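Local coordinates for protein TAF6 (Antonospora locustae, PDB 4ATG) that probably serves as a subunit of the general transcription factor TFIID, its HEAT-repeat C-terminal domain taking part in forming the complex with Taf9, at residues S110-K115 with A153-S158. Residues are numbered along the deposited sequence; the frame is centred on the assembly and turned at random.
Sequences SADIVK and ALYCLS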
ATOM      1  N   SER A 110       3.097   2.661  -3.352  1.00 15.17           N
ATOM      2  CA  SER A 110       2.135   2.051  -2.424  0.50 13.74           C
ATOM      3  C   SER A 110       1.239   3.127  -1.821  1.00 17.63           C
ATOM      4  O   SER A 110       0.043   2.907  -1.697  1.00 15.09           O
ATOM      5  CB  SER A 110       2.840   1.294  -1.310  0.50 14.84           C
ATOM      6  OG  SER A 110       1.855   0.700  -0.475  0.50 13.66           O
ATOM      7  N   ALA A 111       1.820   4.315  -1.464  1.00 15.47           N
ATOM      8  CA  ALA A 111       1.060   5.435  -0.879  1.00 15.68           C
ATOM      9  C   ALA A 111      -0.043   5.902  -1.841  1.00 17.37           C
ATOM     10  O   ALA A 111      -1.141   6.243  -1.393  1.00 16.16           O
ATOM     11  CB  ALA A 111       1.997   6.603  -0.553  1.00 17.79           C
ATOM     12  N   ASP A 112       0.236   5.879  -3.168  1.00 15.59           N
ATOM     13  CA  ASP A 112      -0.727   6.240  -4.203  1.00 14.78           C
ATOM     14  C   ASP A 112      -1.936   5.301  -4.184  1.00 16.47           C
ATOM     15  O   ASP A 112      -3.073   5.745  -4.400  1.00 14.87           O
ATOM     16  CB  ASP A 112      -0.068   6.203  -5.570  1.00 15.92           C
ATOM     17  CG  ASP A 112       0.998   7.272  -5.760  1.00 23.75           C
ATOM     18  OD1 ASP A 112       0.953   8.298  -5.032  1.00 24.11           O
ATOM     19  OD2 ASP A 112       1.865   7.091  -6.643  1.00 24.16           O
ATOM     20  N   ILE A 113      -1.695   4.007  -3.916  1.00 13.88           N
ATOM     21  CA  ILE A 113      -2.797   3.028  -3.856  1.00 13.35           C
ATOM     22  C   ILE A 113      -3.565   3.204  -2.577  1.00 16.92           C
ATOM     23  O   ILE A 113      -4.801   3.127  -2.593  1.00 15.12           O
ATOM     24  CB  ILE A 113      -2.327   1.560  -4.121  1.00 15.74           C
ATOM     25  CG1 ILE A 113      -1.462   1.501  -5.435  1.00 15.02           C
ATOM     26  CG2 ILE A 113      -3.567   0.604  -4.236  1.00 16.48           C
ATOM     27  CD1 ILE A 113      -2.119   2.070  -6.710  1.00 17.08           C
ATOM     28  N   VAL A 114      -2.867   3.473  -1.469  1.00 13.56           N
ATOM     29  CA  VAL A 114      -3.563   3.776  -0.200  1.00 13.79           C
ATOM     30  C   VAL A 114      -4.491   4.977  -0.414  1.00 17.22           C
ATOM     31  O   VAL A 114      -5.613   4.983   0.103  1.00 18.12           O
ATOM     32  CB  VAL A 114      -2.584   4.050   0.965  1.00 17.65           C
ATOM     33  CG1 VAL A 114      -3.307   4.608   2.206  1.00 17.90           C
ATOM     34  CG2 VAL A 114      -1.801   2.795   1.324  1.00 16.93           C
ATOM     35  N   LYS A 115      -4.024   5.994  -1.160  1.00 12.89           N
ATOM     36  CA  LYS A 115      -4.846   7.186  -1.441  1.00 12.62           C
ATOM     37  C   LYS A 115      -6.088   6.813  -2.251  1.00 16.16           C
ATOM     38  O   LYS A 115      -7.179   7.276  -1.955  1.00 16.31           O
ATOM     39  CB  LYS A 115      -4.043   8.270  -2.170  1.00 14.84           C
ATOM     40  CG  LYS A 115      -4.948   9.412  -2.697  1.00 17.68           C
ATOM     41  CD  LYS A 115      -4.181  10.503  -3.416  1.00 25.00           C
ATOM     42  CE  LYS A 115      -5.116  11.553  -4.009  1.00 23.45           C
ATOM     43  NZ  LYS A 115      -6.119  12.027  -3.008  1.00 23.98           N
ATOM     44  N   ALA A 153       5.544   7.737   5.513  1.00 21.84           N
ATOM     45  CA  ALA A 153       4.334   8.068   6.289  1.00 21.35           C
ATOM     46  C   ALA A 153       3.852   9.489   5.991  1.00 24.34           C
ATOM     47  O   ALA A 153       2.678   9.667   5.687  1.00 22.25           O
ATOM     48  CB  ALA A 153       4.592   7.896   7.771  1.00 22.51           C
ATOM     49  N   LEU A 154       4.765  10.484   6.011  1.00 20.61           N
ATOM     50  CA  LEU A 154       4.408  11.871   5.698  1.00 20.18           C
ATOM     51  C   LEU A 154       3.969  12.040   4.237  1.00 21.93           C
ATOM     52  O   LEU A 154       2.985  12.737   3.981  1.00 20.17           O
ATOM     53  CB  LEU A 154       5.573  12.837   6.009  1.00 21.05           C
ATOM     54  CG  LEU A 154       5.249  14.335   5.787  1.00 24.48           C
ATOM     55  CD1 LEU A 154       4.010  14.789   6.596  1.00 23.63           C
ATOM     56  CD2 LEU A 154       6.448  15.203   6.094  1.00 24.36           C
ATOM     57  N   TYR A 155       4.683  11.411   3.288  1.00 19.78           N
ATOM     58  CA  TYR A 155       4.316  11.485   1.868  1.00 19.20           C
ATOM     59  C   TYR A 155       2.888  11.011   1.686  1.00 20.95           C
ATOM     60  O   TYR A 155       2.111  11.690   1.026  1.00 19.82           O
ATOM     61  CB  TYR A 155       5.253  10.644   0.986  1.00 21.21           C
ATOM     62  CG  TYR A 155       4.888  10.766  -0.474  1.00 24.09           C
ATOM     63  CD1 TYR A 155       5.288  11.871  -1.219  1.00 27.65           C
ATOM     64  CD2 TYR A 155       4.073   9.820  -1.090  1.00 24.45           C
ATOM     65  CE1 TYR A 155       4.902  12.025  -2.547  1.00 30.25           C
ATOM     66  CE2 TYR A 155       3.677   9.965  -2.425  1.00 25.79           C
ATOM     67  CZ  TYR A 155       4.101  11.070  -3.147  1.00 37.14           C
ATOM     68  OH  TYR A 155       3.745  11.230  -4.460  1.00 45.34           O
ATOM     69  N   CYS A 156       2.535   9.862   2.294  1.00 18.34           N
ATOM     70  CA  CYS A 156       1.178   9.321   2.179  1.00 18.26           C
ATOM     71  C   CYS A 156       0.141  10.283   2.751  1.00 22.36           C
ATOM     72  O   CYS A 156      -0.822  10.591   2.053  1.00 22.22           O
ATOM     73  CB  CYS A 156       1.068   7.939   2.810  1.00 17.74           C
ATOM     74  SG  CYS A 156      -0.478   7.086   2.418  1.00 20.57           S
ATOM     75  N   LEU A 157       0.378  10.822   3.976  1.00 17.92           N
ATOM     76  CA  LEU A 157      -0.519  11.807   4.572  1.00 17.73           C
ATOM     77  C   LEU A 157      -0.710  13.010   3.656  1.00 20.04           C
ATOM     78  O   LEU A 157      -1.844  13.483   3.467  1.00 20.75           O
ATOM     79  CB  LEU A 157       0.058  12.312   5.906  1.00 18.26           C
ATOM     80  CG  LEU A 157      -0.100  11.358   7.114  1.00 21.99           C
ATOM     81  CD1 LEU A 157       0.705  11.857   8.303  1.00 23.08           C
ATOM     82  CD2 LEU A 157      -1.579  11.231   7.533  1.00 22.70           C
ATOM     83  N   SER A 158       0.402  13.493   3.064  1.00 15.73           N
ATOM     84  CA  SER A 158       0.421  14.693   2.223  1.00 17.16           C
ATOM     85  C   SER A 158      -0.473  14.612   0.981  1.00 21.80           C
ATOM     86  O   SER A 158      -0.929  15.648   0.483  1.00 20.48           O
ATOM     87  CB  SER A 158       1.854  15.030   1.825  1.00 20.24           C
ATOM     88  OG  SER A 158       2.294  14.326   0.672  1.00 22.42           O
TER
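Tyr155 is the first residue of 153-158 to meet the other helix, and it does so with one edge of its ring. CG lies anti to the backbone N (chi1 -178°); at the ring edge CD2 is 3.9 Å from CB of Ala111, which lies in the ring plane. Farther out, Asp112 OD1 stands 4.1 Å from Tyr155 OH, too long for a hydrogen bond, with the carboxylate turned 60° from the ring.

One residue on, Cys156 fills the middle of the contact. Its CB sits 3.7 Å from CB of Ala111. The CA atoms of Ala111 and Cys156 are 4.9 Å apart, the nearest pair between the segments. SG, also anti to its backbone N, reaches on to Val114, 3.8 Å from CG1. Leu136 of helix 128-140 packs against Cys156 and Val132 of the same helix against Val114, so this interface continues into a third helix.

The axes of 110-115 and 153-158 run in the same general direction, 36° apart, and their parent helices 104-121 and 147-160 pack side by side within the TAF6 C-terminal HEAT repeat domain. No hydrogen bond joins the two segments: small apolar groups and a thiol permit the close approach, and van der Waals packing holds it.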